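DUF1214 domain-containing protein (Burkholderia cenocepacia, PDB 6ANS) is of unknown function but belongs to the DUF1214 family and binds a sodium ion and a phosphate ion in the crystal. Local coordinates at residues 189-194 against 208-213; 250-255 against 311-316; 257-262 against 363-368; 342-347 against 353-358. All coordinates share one frame; numbering follows the deposited sequence.

Contact 1 lies in the N-terminal part of the chain, contacts 2, 3 and 4 in the C-terminal part, on the other side of the chain's centre. Each part pairs a four-stranded antiparallel sheet with a mixed one, and the strand orders match, which is consistent with a repeated unit. Strands 188-196 (contact 1) and 360-368 (contact 3) hold equivalent inner places, and both reach one phosphate although the contact centres are 29 Å apart. Contact 2 sits 11 Å from contact 3 between centres and packs against it just after helix 224-251, His255 on Pro260. Contact 4, 18 Å from contact 3 between centres, is nested inside the chain loop that contact 3 closes.

Contact 1: 189-194 against 208-213. With PO4 (phosphate ion), chain E.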
loop_
_atom_site.group_PDB
_atom_site.type_symbol
_atom_site.label_atom_id
_atom_site.label_comp_id
_atom_site.label_asym_id
_atom_site.label_seq_id
_atom_site.Cartn_x
_atom_site.Cartn_y
_atom_site.Cartn_z
ATOM N N ASN A 189 16.215 13.850 -5.809
ATOM C CA ASN A 189 15.803 12.953 -4.731
ATOM C C ASN A 189 14.759 11.920 -5.125
ATOM O O ASN A 189 14.335 11.146 -4.259
ATOM C CB ASN A 189 15.286 13.771 -3.523
ATOM C CG ASN A 189 14.053 14.607 -3.853
ATOM O OD1 ASN A 189 13.322 14.347 -4.820
ATOM N ND2 ASN A 189 13.836 15.643 -3.060
ATOM N N ALA A 190 14.321 11.877 -6.384
ATOM C CA ALA A 190 13.313 10.902 -6.787
ATOM C C ALA A 190 13.512 10.462 -8.236
ATOM O O ALA A 190 13.977 11.225 -9.087
ATOM C CB ALA A 190 11.896 11.453 -6.633
ATOM N N LEU A 191 13.129 9.220 -8.498
ATOM C CA LEU A 191 12.978 8.698 -9.841
ATOM C C LEU A 191 11.511 8.352 -10.035
ATOM O O LEU A 191 10.939 7.588 -9.247
ATOM C CB LEU A 191 13.855 7.467 -10.058
ATOM C CG LEU A 191 13.471 6.656 -11.302
ATOM C CD1 LEU A 191 13.852 7.401 -12.587
ATOM C CD2 LEU A 191 14.099 5.272 -11.246
ATOM N N LEU A 192 10.905 8.903 -11.081
ATOM C CA LEU A 192 9.493 8.671 -11.355
ATOM C C LEU A 192 9.366 7.962 -12.693
ATOM O O LEU A 192 9.723 8.525 -13.733
ATOM C CB LEU A 192 8.707 9.985 -11.355
ATOM C CG LEU A 192 7.210 9.814 -11.604
ATOM C CD1 LEU A 192 6.590 8.781 -10.642
ATOM C CD2 LEU A 192 6.535 11.169 -11.483
ATOM N N VAL A 193 8.869 6.732 -12.660
ATOM C CA VAL A 193 8.735 5.900 -13.847
ATOM C C VAL A 193 7.276 5.907 -14.265
ATOM O O VAL A 193 6.385 5.704 -13.426
ATOM C CB VAL A 193 9.209 4.463 -13.583
ATOM C CG1 VAL A 193 9.129 3.621 -14.886
ATOM C CG2 VAL A 193 10.591 4.432 -12.958
ATOM N N ARG A 194 7.026 6.123 -15.556
ATOM C CA ARG A 194 5.693 5.964 -16.129
ATOM C C ARG A 194 5.688 4.788 -17.094
ATOM O O ARG A 194 6.478 4.746 -18.045
ATOM C CB ARG A 194 5.232 7.227 -16.850
ATOM C CG ARG A 194 4.914 8.377 -15.911
ATOM C CD ARG A 194 4.626 9.615 -16.705
ATOM N NE ARG A 194 4.115 10.713 -15.900
ATOM C CZ ARG A 194 4.885 11.539 -15.189
ATOM N NH1 ARG A 194 6.210 11.365 -15.150
ATOM N NH2 ARG A 194 4.326 12.540 -14.516
ATOM N N LEU A 208 11.074 -3.837 -13.055
ATOM C CA LEU A 208 12.268 -3.054 -12.790
ATOM C C LEU A 208 12.632 -3.136 -11.323
ATOM O O LEU A 208 11.757 -3.084 -10.460
ATOM C CB LEU A 208 12.068 -1.575 -13.181
ATOM C CG LEU A 208 11.559 -1.345 -14.599
ATOM C CD1 LEU A 208 11.167 0.094 -14.827
ATOM C CD2 LEU A 208 12.633 -1.798 -15.605
ATOM N N LYS A 209 13.934 -3.210 -11.067
ATOM C CA LYS A 209 14.511 -3.098 -9.738
ATOM C C LYS A 209 15.530 -1.960 -9.744
ATOM O O LYS A 209 16.163 -1.673 -10.771
ATOM C CB LYS A 209 15.194 -4.421 -9.329
ATOM N N ILE A 210 15.677 -1.298 -8.599
ATOM C CA ILE A 210 16.645 -0.218 -8.436
ATOM C C ILE A 210 17.573 -0.582 -7.287
ATOM O O ILE A 210 17.116 -1.029 -6.227
ATOM C CB ILE A 210 15.963 1.146 -8.200
ATOM C CG1 ILE A 210 17.021 2.254 -8.081
ATOM C CG2 ILE A 210 15.010 1.103 -6.981
ATOM C CD1 ILE A 210 16.454 3.622 -7.992
ATOM N N GLU A 211 18.873 -0.398 -7.495
ATOM C CA GLU A 211 19.836 -0.636 -6.437
ATOM C C GLU A 211 20.946 0.406 -6.515
ATOM O O GLU A 211 21.180 1.017 -7.558
ATOM C CB GLU A 211 20.423 -2.044 -6.528
ATOM C CG GLU A 211 21.190 -2.295 -7.808
ATOM C CD GLU A 211 21.475 -3.774 -8.053
ATOM O OE1 GLU A 211 21.280 -4.593 -7.127
ATOM O OE2 GLU A 211 21.892 -4.116 -9.178
ATOM N N ARG A 212 21.640 0.590 -5.398
ATOM C CA ARG A 212 22.845 1.407 -5.397
ATOM C C ARG A 212 23.947 0.696 -6.166
ATOM O O ARG A 212 24.053 -0.533 -6.133
ATOM C CB ARG A 212 23.307 1.666 -3.972
ATOM C CG ARG A 212 22.567 2.771 -3.295
ATOM C CD ARG A 212 23.152 4.091 -3.722
ATOM N NE ARG A 212 24.487 4.288 -3.175
ATOM C CZ ARG A 212 24.724 4.781 -1.961
ATOM N NH1 ARG A 212 23.709 5.104 -1.169
ATOM N NH2 ARG A 212 25.974 4.945 -1.539
ATOM N N ILE A 213 24.758 1.470 -6.890
ATOM C CA ILE A 213 25.748 0.843 -7.755
ATOM C C ILE A 213 26.833 0.173 -6.930
ATOM O O ILE A 213 27.253 -0.952 -7.237
ATOM C CB ILE A 213 26.329 1.849 -8.766
ATOM C CG1 ILE A 213 25.425 1.929 -10.004
ATOM C CG2 ILE A 213 27.772 1.511 -9.119
ATOM C CD1 ILE A 213 25.986 2.793 -11.124
HETATM P P PO4 E . 0.845 12.325 -15.897
HETATM O O1 PO4 E . 0.583 12.214 -17.380
HETATM O O2 PO4 E . -0.475 12.564 -15.234
HETATM O O3 PO4 E . 1.497 11.078 -15.356
HETATM O O4 PO4 E . 1.779 13.492 -15.703
#
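Leu191 and Val193 face Ile210 and Leu208 across the gap between two sheets, and the contact between these strands is wholly apolar. CD2 of Leu191 comes within 4.3 Å of CD1 of Ile210, a methyl carried at the end of a fully extended side chain. Next to it, Val193 CG1 lies 4.1 Å from Leu208 CD1, the two side chains crossing at a slant. Val193 makes this touch because CG1 is anti to the backbone N (chi1 -177°), while CG2 lies beside the backbone N. No hydrogen bond spans the gap: the paired CA atoms of Leu191 and Ile210 stand 9.7 Å apart.

That spacing belongs to two beta sheets stacked face to face, as in a sandwich. Strand 188-196 is an inner strand of the antiparallel sheet, and strand 207-212 is an outermost strand of the mixed one. Val124 of strand 122-125 touches both Leu191 and Leu208, and Phe92 covers Leu191 and Val193, so the apolar layer continues past the two pairs. At the start of the first segment, Asn189 and Ala190 both face Gln139 in a classic beta bulge.

The polar chemistry is on the reverse face of strand 188-196, where Arg194 reaches out to a phosphate ion, probably from the crystallisation liquor. Its NE donates to phosphate O3 over 2.7 Å in a nearly straight bond (163°). NH2 gives O4 a bond of 3.0 Å, with a weaker one to O3. The anion therefore sits at the edge of the guanidinium, near its plane, and NH2 is also bonded to the carbonyl of Gly271.

Contact 2: 250-255 against 311-316; sequences ASYRPH and YWMESL
Ala250, near the end of helix 224-251, is met by the hydroxyl of Tyr311. Tyr311 OH stands 3.1 Å from the backbone N of Ala250, but the angle is too poor for a hydrogen bond, so the approach is one of packing. The methyl CB of Ala250 lies 3.4 Å from the same oxygen. Tyr311 can reach this far because its CG is anti to the backbone N (chi1 -175°), sending the ring out from the loop toward the helix. Behind it, CD2 of Tyr311 rests 3.8 Å above the indole plane of Trp312, offset toward the rim.

Tyr252 is next to take part. It meets the selenomethionine Met313 from the opposite direction, the selenium oblique to the ring. Tyr252 OH is 3.9 Å from Met313 CE, and the selenium lies 4.2 Å from Tyr252 CE2. This is a Met-aromatic contact, with the selenium 5.5 Å from the centre of the Tyr252 ring. The contact joins the end of the long helix to the loop that follows strand 303-309. His280 of strand 276-284 touches both Tyr252 and Met313, and Phe245 and Trp248 of the helix also cover Met313. The backbone of Met313 is hydrogen-bonded to Ala104, one of the two residues of the sodium site, and its side chain is about 7 Å from that ion.

Beyond Tyr252 the chain passes through a short 3-10 segment to His255. The carbonyl oxygen of Tyr252 lies 3.5 Å above the centre of the His255 ring, while ND1 of His255 is hydrogen-bonded to Ser281 OG.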
loop_
_atom_site.group_PDB
_atom_site.type_symbol
_atom_site.label_atom_id
_atom_site.label_comp_id
_atom_site.label_asym_id
_atom_site.label_seq_id
_atom_site.Cartn_x
_atom_site.Cartn_y
_atom_site.Cartn_z
ATOM N N ALA A 250 -9.561 25.268 -8.237
ATOM C CA ALA A 250 -10.277 26.535 -8.123
ATOM C C ALA A 250 -9.890 27.502 -9.237
ATOM O O ALA A 250 -10.732 28.281 -9.697
ATOM C CB ALA A 250 -10.030 27.182 -6.749
ATOM N N SER A 251 -8.636 27.464 -9.703
ATOM C CA SER A 251 -8.256 28.372 -10.788
ATOM C C SER A 251 -8.976 28.065 -12.098
ATOM O O SER A 251 -9.004 28.927 -12.981
ATOM C CB SER A 251 -6.746 28.333 -11.038
ATOM O OG SER A 251 -6.373 27.178 -11.795
ATOM N N TYR A 252 -9.564 26.872 -12.245
ATOM C CA TYR A 252 -10.255 26.514 -13.483
ATOM C C TYR A 252 -11.676 27.065 -13.560
ATOM O O TYR A 252 -12.258 27.062 -14.652
ATOM C CB TYR A 252 -10.321 24.984 -13.646
ATOM C CG TYR A 252 -8.994 24.258 -13.560
ATOM C CD1 TYR A 252 -7.815 24.861 -13.991
ATOM C CD2 TYR A 252 -8.924 22.964 -13.051
ATOM C CE1 TYR A 252 -6.599 24.196 -13.915
ATOM C CE2 TYR A 252 -7.713 22.283 -12.975
ATOM C CZ TYR A 252 -6.554 22.912 -13.406
ATOM O OH TYR A 252 -5.351 22.251 -13.320
ATOM N N ARG A 253 -12.244 27.520 -12.438
ATOM C CA ARG A 253 -13.630 27.990 -12.422
ATOM C C ARG A 253 -13.972 28.965 -13.546
ATOM O O ARG A 253 -15.048 28.803 -14.144
ATOM C CB ARG A 253 -13.960 28.630 -11.057
ATOM N N PRO A 254 -13.132 29.952 -13.907
ATOM C CA PRO A 254 -13.513 30.848 -15.014
ATOM C C PRO A 254 -13.747 30.130 -16.337
ATOM O O PRO A 254 -14.502 30.638 -17.175
ATOM C CB PRO A 254 -12.336 31.837 -15.101
ATOM C CG PRO A 254 -11.730 31.834 -13.740
ATOM C CD PRO A 254 -11.910 30.420 -13.221
ATOM N N HIS A 255 -13.134 28.968 -16.559
ATOM C CA HIS A 255 -13.403 28.231 -17.793
ATOM C C HIS A 255 -14.018 26.862 -17.489
ATOM O O HIS A 255 -13.622 25.846 -18.067
ATOM C CB HIS A 255 -12.129 28.110 -18.657
ATOM C CG HIS A 255 -10.930 27.539 -17.953
ATOM N ND1 HIS A 255 -10.762 26.185 -17.734
ATOM C CD2 HIS A 255 -9.820 28.138 -17.455
ATOM C CE1 HIS A 255 -9.607 25.977 -17.122
ATOM N NE2 HIS A 255 -9.017 27.146 -16.939
ATOM N N TYR A 311 -13.260 16.734 -7.729
ATOM C CA TYR A 311 -12.708 18.072 -7.548
ATOM C C TYR A 311 -11.275 18.034 -7.039
ATOM O O TYR A 311 -10.496 18.953 -7.320
ATOM C CB TYR A 311 -13.566 18.897 -6.591
ATOM C CG TYR A 311 -13.078 20.329 -6.499
ATOM C CD1 TYR A 311 -13.441 21.264 -7.461
ATOM C CD2 TYR A 311 -12.240 20.738 -5.465
ATOM C CE1 TYR A 311 -13.006 22.567 -7.400
ATOM C CE2 TYR A 311 -11.811 22.054 -5.376
ATOM C CZ TYR A 311 -12.190 22.960 -6.352
ATOM O OH TYR A 311 -11.758 24.260 -6.295
ATOM N N TRP A 312 -10.917 16.997 -6.283
ATOM C CA TRP A 312 -9.581 16.816 -5.719
ATOM C C TRP A 312 -8.566 16.303 -6.733
ATOM O O TRP A 312 -7.423 16.012 -6.353
ATOM C CB TRP A 312 -9.700 15.870 -4.511
ATOM C CG TRP A 312 -10.849 16.352 -3.649
ATOM C CD1 TRP A 312 -12.043 15.719 -3.418
ATOM C CD2 TRP A 312 -10.938 17.622 -2.994
ATOM N NE1 TRP A 312 -12.853 16.511 -2.637
ATOM C CE2 TRP A 312 -12.197 17.680 -2.358
ATOM C CE3 TRP A 312 -10.063 18.705 -2.861
ATOM C CZ2 TRP A 312 -12.603 18.780 -1.601
ATOM C CZ3 TRP A 312 -10.471 19.803 -2.110
ATOM C CH2 TRP A 312 -11.730 19.828 -1.491
HETATM N N MSE A 313 -8.964 16.175 -7.999
HETATM C CA MSE A 313 -8.090 15.758 -9.096
HETATM C C MSE A 313 -7.607 14.327 -8.894
HETATM O O MSE A 313 -6.530 13.927 -9.335
HETATM C CB MSE A 313 -6.931 16.763 -9.271
HETATM C CG MSE A 313 -7.487 18.166 -9.542
HETATM SE SE MSE A 313 -6.162 19.514 -10.160
HETATM C CE MSE A 313 -5.683 18.620 -11.859
ATOM N N GLU A 314 -8.433 13.543 -8.220
ATOM C CA GLU A 314 -8.316 12.099 -8.287
ATOM C C GLU A 314 -9.162 11.633 -9.454
ATOM O O GLU A 314 -10.326 12.033 -9.561
ATOM C CB GLU A 314 -8.839 11.424 -7.027
ATOM C CG GLU A 314 -8.242 11.833 -5.711
ATOM C CD GLU A 314 -8.955 11.086 -4.594
ATOM O OE1 GLU A 314 -10.151 11.356 -4.381
ATOM O OE2 GLU A 314 -8.344 10.190 -3.986
ATOM N N SER A 315 -8.606 10.767 -10.298
ATOM C CA SER A 315 -9.457 10.093 -11.270
ATOM C C SER A 315 -10.616 9.423 -10.545
ATOM O O SER A 315 -10.486 8.984 -9.398
ATOM C CB SER A 315 -8.667 9.053 -12.074
ATOM O OG SER A 315 -8.100 8.064 -11.232
ATOM N N LEU A 316 -11.765 9.363 -11.215
ATOM C CA LEU A 316 -12.883 8.586 -10.694
ATOM C C LEU A 316 -12.509 7.104 -10.675
ATOM O O LEU A 316 -11.413 6.736 -11.112
ATOM C CB LEU A 316 -14.148 8.861 -11.507
ATOM C CG LEU A 316 -14.624 10.328 -11.455
ATOM C CD1 LEU A 316 -15.941 10.498 -12.216
ATOM C CD2 LEU A 316 -14.757 10.828 -10.019
#

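Contact 3: 257-262 against 363-368. With PO4 (phosphate ion), chain E.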
loop_
_atom_site.group_PDB
_atom_site.type_symbol
_atom_site.label_atom_id
_atom_site.label_comp_id
_atom_site.label_asym_id
_atom_site.label_seq_id
_atom_site.Cartn_x
_atom_site.Cartn_y
_atom_site.Cartn_z
ATOM N N ASN A 257 -16.311 23.723 -17.672
ATOM C CA ASN A 257 -16.893 22.973 -18.789
ATOM C C ASN A 257 -16.253 23.282 -20.140
ATOM O O ASN A 257 -16.763 22.831 -21.162
ATOM C CB ASN A 257 -18.413 23.178 -18.898
ATOM C CG ASN A 257 -19.177 22.493 -17.767
ATOM O OD1 ASN A 257 -18.738 21.471 -17.237
ATOM N ND2 ASN A 257 -20.330 23.043 -17.410
ATOM N N ALA A 258 -15.171 24.054 -20.183
ATOM C CA ALA A 258 -14.300 24.112 -21.350
ATOM C C ALA A 258 -13.029 23.342 -21.021
ATOM O O ALA A 258 -12.810 22.944 -19.882
ATOM C CB ALA A 258 -13.984 25.565 -21.753
ATOM N N LEU A 259 -12.167 23.137 -22.011
ATOM C CA LEU A 259 -10.948 22.348 -21.812
ATOM C C LEU A 259 -9.761 23.035 -22.474
ATOM O O LEU A 259 -9.171 22.509 -23.428
ATOM C CB LEU A 259 -11.143 20.932 -22.355
ATOM C CG LEU A 259 -10.153 19.863 -21.932
ATOM C CD1 LEU A 259 -9.954 19.923 -20.438
ATOM C CD2 LEU A 259 -10.703 18.480 -22.351
ATOM N N PRO A 260 -9.367 24.208 -21.976
ATOM C CA PRO A 260 -8.271 24.946 -22.598
ATOM C C PRO A 260 -6.937 24.271 -22.344
ATOM O O PRO A 260 -6.796 23.492 -21.385
ATOM C CB PRO A 260 -8.342 26.323 -21.915
ATOM C CG PRO A 260 -8.874 26.026 -20.571
ATOM C CD PRO A 260 -9.862 24.893 -20.767
ATOM N N PRO A 261 -5.938 24.546 -23.190
ATOM C CA PRO A 261 -4.578 24.054 -22.924
ATOM C C PRO A 261 -4.072 24.580 -21.587
ATOM O O PRO A 261 -4.306 25.735 -21.230
ATOM C CB PRO A 261 -3.754 24.622 -24.091
ATOM C CG PRO A 261 -4.751 25.042 -25.136
ATOM C CD PRO A 261 -6.009 25.392 -24.398
ATOM N N ALA A 262 -3.350 23.731 -20.862
ATOM C CA ALA A 262 -2.796 24.127 -19.577
ATOM C C ALA A 262 -1.511 24.922 -19.769
ATOM O O ALA A 262 -0.947 24.994 -20.861
ATOM C CB ALA A 262 -2.521 22.903 -18.701
ATOM N N ILE A 363 -11.115 17.481 -15.093
ATOM C CA ILE A 363 -10.956 16.687 -16.306
ATOM C C ILE A 363 -9.586 17.003 -16.889
ATOM O O ILE A 363 -9.122 18.147 -16.824
ATOM C CB ILE A 363 -12.108 16.968 -17.300
ATOM C CG1 ILE A 363 -11.985 16.124 -18.565
ATOM C CG2 ILE A 363 -12.145 18.445 -17.691
ATOM C CD1 ILE A 363 -13.232 16.194 -19.415
ATOM N N CYS A 364 -8.932 15.976 -17.443
ATOM C CA CYS A 364 -7.594 16.098 -18.018
ATOM C C CYS A 364 -7.507 15.371 -19.358
ATOM O O CYS A 364 -7.894 14.202 -19.465
ATOM C CB CYS A 364 -6.532 15.531 -17.062
ATOM S SG CYS A 364 -4.826 15.484 -17.725
ATOM N N TRP A 365 -6.965 16.059 -20.362
ATOM C CA TRP A 365 -6.693 15.505 -21.674
ATOM C C TRP A 365 -5.186 15.530 -21.905
ATOM O O TRP A 365 -4.511 16.492 -21.522
ATOM C CB TRP A 365 -7.426 16.312 -22.755
ATOM C CG TRP A 365 -7.390 15.708 -24.148
ATOM C CD1 TRP A 365 -6.286 15.516 -24.939
ATOM C CD2 TRP A 365 -8.514 15.260 -24.918
ATOM N NE1 TRP A 365 -6.658 14.967 -26.145
ATOM C CE2 TRP A 365 -8.017 14.796 -26.157
ATOM C CE3 TRP A 365 -9.892 15.207 -24.682
ATOM C CZ2 TRP A 365 -8.849 14.271 -27.148
ATOM C CZ3 TRP A 365 -10.718 14.687 -25.671
ATOM C CH2 TRP A 365 -10.191 14.232 -26.892
ATOM N N ARG A 366 -4.656 14.462 -22.507
ATOM C CA ARG A 366 -3.229 14.353 -22.801
ATOM C C ARG A 366 -3.008 14.035 -24.267
ATOM O O ARG A 366 -3.605 13.091 -24.787
ATOM C CB ARG A 366 -2.560 13.253 -21.983
ATOM C CG ARG A 366 -2.469 13.507 -20.487
ATOM C CD ARG A 366 -1.820 12.284 -19.842
ATOM N NE ARG A 366 -1.940 12.307 -18.394
ATOM C CZ ARG A 366 -3.043 11.973 -17.728
ATOM N NH1 ARG A 366 -4.134 11.605 -18.392
ATOM N NH2 ARG A 366 -3.060 12.028 -16.396
ATOM N N TRP A 367 -2.131 14.799 -24.917
ATOM C CA TRP A 367 -1.406 14.332 -26.096
ATOM C C TRP A 367 -0.005 13.922 -25.661
ATOM O O TRP A 367 0.673 14.680 -24.961
ATOM C CB TRP A 367 -1.289 15.400 -27.190
ATOM C CG TRP A 367 -2.564 16.016 -27.689
ATOM C CD1 TRP A 367 -2.904 17.336 -27.642
ATOM C CD2 TRP A 367 -3.651 15.348 -28.346
ATOM N NE1 TRP A 367 -4.134 17.532 -28.220
ATOM C CE2 TRP A 367 -4.617 16.327 -28.658
ATOM C CE3 TRP A 367 -3.903 14.021 -28.694
ATOM C CZ2 TRP A 367 -5.820 16.017 -29.297
ATOM C CZ3 TRP A 367 -5.101 13.712 -29.330
ATOM C CH2 TRP A 367 -6.045 14.709 -29.620
ATOM N N VAL A 368 0.419 12.724 -26.051
ATOM C CA VAL A 368 1.760 12.223 -25.755
ATOM C C VAL A 368 2.526 12.089 -27.069
ATOM O O VAL A 368 2.150 11.298 -27.949
ATOM C CB VAL A 368 1.712 10.888 -24.997
ATOM C CG1 VAL A 368 3.118 10.419 -24.652
ATOM C CG2 VAL A 368 0.877 11.033 -23.720
HETATM P P PO4 E . 0.845 12.325 -15.897
HETATM O O1 PO4 E . 0.583 12.214 -17.380
HETATM O O2 PO4 E . -0.475 12.564 -15.234
HETATM O O3 PO4 E . 1.497 11.078 -15.356
HETATM O O4 PO4 E . 1.779 13.492 -15.703
#
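Arg366 NE donates to phosphate O1 over 2.7 Å, with the N-H bent to 146° at the hydrogen. A second, straighter bond (166°) runs from Arg366 NH2 to phosphate O2 at 2.9 Å, so the anion meets the guanidinium at its edge, two oxygens against two nitrogens. Cys364 SG lies over the centre of one guanidinium face, 3.9 Å above it. NH1 is taken by Gln307 and Asn305 of strand 303-309, which fix how the group is turned. The same phosphate is also hydrogen-bonded to Tyr278 OH, Tyr111 OH and Arg194.

Across strand 360-368, on the face opposite Arg366, the loop 257-262 puts down one side chain, Leu259. Its two methyls divide the work: CD1 is 3.8 Å from Ile363 CG2, and CD2 is 3.9 Å from Trp365 CB, close to the indole but oblique to it. Leu259 crosses both neighbours at about a right angle, reaching the strand because its CG is anti to the backbone N (chi1 -164°). Trp365 stacks in turn on Trp304, and Ile293 touches both Ile363 and Trp365. The strand is thus two-sided, one face apolar and packed by Leu259 of the loop, the other carrying a buried arginine whose charge the phosphate probably offsets in part.

Contact 4: 342-347 against 353-358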
loop_
_atom_site.group_PDB
_atom_site.type_symbol
_atom_site.label_atom_id
_atom_site.label_comp_id
_atom_site.label_asym_id
_atom_site.label_seq_id
_atom_site.Cartn_x
_atom_site.Cartn_y
_atom_site.Cartn_z
ATOM N N VAL A 342 -19.261 13.316 -21.776
ATOM C CA VAL A 342 -19.331 13.215 -20.319
ATOM C C VAL A 342 -20.806 13.272 -19.926
ATOM O O VAL A 342 -21.485 14.259 -20.230
ATOM C CB VAL A 342 -18.538 14.350 -19.646
ATOM C CG1 VAL A 342 -18.543 14.199 -18.148
ATOM C CG2 VAL A 342 -17.110 14.411 -20.165
ATOM N N ALA A 343 -21.307 12.230 -19.250
ATOM C CA ALA A 343 -22.729 12.144 -18.912
ATOM C C ALA A 343 -22.966 11.044 -17.880
ATOM O O ALA A 343 -22.080 10.238 -17.581
ATOM C CB ALA A 343 -23.583 11.895 -20.156
ATOM N N ALA A 344 -24.192 11.012 -17.345
ATOM C CA ALA A 344 -24.558 10.008 -16.348
ATOM C C ALA A 344 -24.809 8.631 -16.963
ATOM O O ALA A 344 -24.610 7.612 -16.292
ATOM C CB ALA A 344 -25.808 10.458 -15.584
ATOM N N THR A 345 -25.284 8.577 -18.206
ATOM C CA THR A 345 -25.463 7.328 -18.930
ATOM C C THR A 345 -24.942 7.506 -20.351
ATOM O O THR A 345 -24.897 8.623 -20.871
ATOM C CB THR A 345 -26.938 6.881 -18.944
ATOM O OG1 THR A 345 -27.754 7.939 -19.465
ATOM C CG2 THR A 345 -27.414 6.498 -17.548
ATOM N N ARG A 346 -24.546 6.398 -20.970
ATOM C CA ARG A 346 -23.987 6.443 -22.326
ATOM C C ARG A 346 -25.054 6.821 -23.347
ATOM O O ARG A 346 -26.148 6.247 -23.331
ATOM C CB ARG A 346 -23.374 5.106 -22.725
ATOM C CG ARG A 346 -22.529 5.178 -24.003
ATOM C CD ARG A 346 -22.119 3.781 -24.465
ATOM N NE ARG A 346 -21.029 3.204 -23.691
ATOM C CZ ARG A 346 -19.745 3.494 -23.871
ATOM N NH1 ARG A 346 -19.388 4.344 -24.828
ATOM N NH2 ARG A 346 -18.819 2.918 -23.104
ATOM N N PRO A 347 -24.799 7.798 -24.214
ATOM C CA PRO A 347 -25.732 8.076 -25.317
ATOM C C PRO A 347 -25.399 7.256 -26.559
ATOM O O PRO A 347 -24.390 7.516 -27.224
ATOM C CB PRO A 347 -25.553 9.580 -25.562
ATOM C CG PRO A 347 -24.134 9.841 -25.186
ATOM C CD PRO A 347 -23.762 8.838 -24.093
ATOM N N LEU A 353 -17.531 9.212 -20.903
ATOM C CA LEU A 353 -16.989 9.347 -19.556
ATOM C C LEU A 353 -18.155 9.423 -18.568
ATOM O O LEU A 353 -18.983 10.339 -18.652
ATOM C CB LEU A 353 -16.088 10.582 -19.442
ATOM C CG LEU A 353 -14.897 10.633 -20.398
ATOM C CD1 LEU A 353 -14.095 11.906 -20.209
ATOM C CD2 LEU A 353 -13.992 9.385 -20.269
ATOM N N ASP A 354 -18.215 8.462 -17.641
ATOM C CA ASP A 354 -19.313 8.336 -16.684
ATOM C C ASP A 354 -19.111 9.314 -15.526
ATOM O O ASP A 354 -18.066 9.283 -14.867
ATOM C CB ASP A 354 -19.364 6.896 -16.165
ATOM C CG ASP A 354 -20.546 6.625 -15.241
ATOM O OD1 ASP A 354 -21.221 7.578 -14.786
ATOM O OD2 ASP A 354 -20.789 5.432 -14.955
ATOM N N THR A 355 -20.105 10.176 -15.266
ATOM C CA THR A 355 -19.960 11.128 -14.163
ATOM C C THR A 355 -20.035 10.456 -12.793
ATOM O O THR A 355 -19.627 11.068 -11.797
ATOM C CB THR A 355 -21.004 12.253 -14.246
ATOM O OG1 THR A 355 -22.327 11.702 -14.327
ATOM C CG2 THR A 355 -20.723 13.164 -15.456
ATOM N N ALA A 356 -20.539 9.223 -12.719
ATOM C CA ALA A 356 -20.368 8.379 -11.533
ATOM C C ALA A 356 -20.861 9.074 -10.261
ATOM O O ALA A 356 -20.195 9.077 -9.222
ATOM C CB ALA A 356 -18.901 7.950 -11.388
ATOM N N GLY A 357 -22.039 9.690 -10.358
ATOM C CA GLY A 357 -22.668 10.309 -9.215
ATOM C C GLY A 357 -22.183 11.701 -8.875
ATOM O O GLY A 357 -22.709 12.299 -7.935
ATOM N N HIS A 358 -21.204 12.239 -9.599
ATOM C CA HIS A 358 -20.630 13.542 -9.278
ATOM C C HIS A 358 -21.342 14.650 -10.043
ATOM O O HIS A 358 -21.566 14.528 -11.252
ATOM C CB HIS A 358 -19.141 13.587 -9.615
ATOM C CG HIS A 358 -18.305 12.726 -8.731
ATOM N ND1 HIS A 358 -18.397 11.355 -8.734
ATOM C CD2 HIS A 358 -17.374 13.044 -7.802
ATOM C CE1 HIS A 358 -17.554 10.859 -7.844
ATOM N NE2 HIS A 358 -16.920 11.864 -7.267
HETATM O O HOH W 1 -23.618 7.409 -13.875
#
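Thr355 packs against the end of strand 338-343, and each atom of its side chain meets something there. CB lies 4.0 Å from the carbonyl oxygen of Ala343. From it, OG1 falls between the backbone N and the carbonyl carbon (chi1 54°), which brings it 3.5 Å from Ala344 CA. The tip of the other branch, CG2, rests 3.6 Å from Val342 CG1. Alongside, Val342 CG2 touches Leu353 CD1.

Val342 and Leu353 share one face of a short parallel pairing of strands 338-343 and 351-354 at the border of the mixed sheet. Ala343 N donates to Leu353 O, and Thr355 N returns a bond of 3.0 Å to Ala343 O. Trp352 NE1 uses the same oxygen.

At the end of the strand, Asp354 OD1 accepts from Ala356 N over 2.7 Å, an Asx turn that leads into a type I' turn from Thr355 to His358. One water bridges Asp354 OD1 and Ala344 O, 2.6 Å from the carbonyl oxygen, tying the turn back to the first segment. His358 ND1 donates to Ala356 O across the turn, and its NE2 is hydrogen-bonded to Glu65.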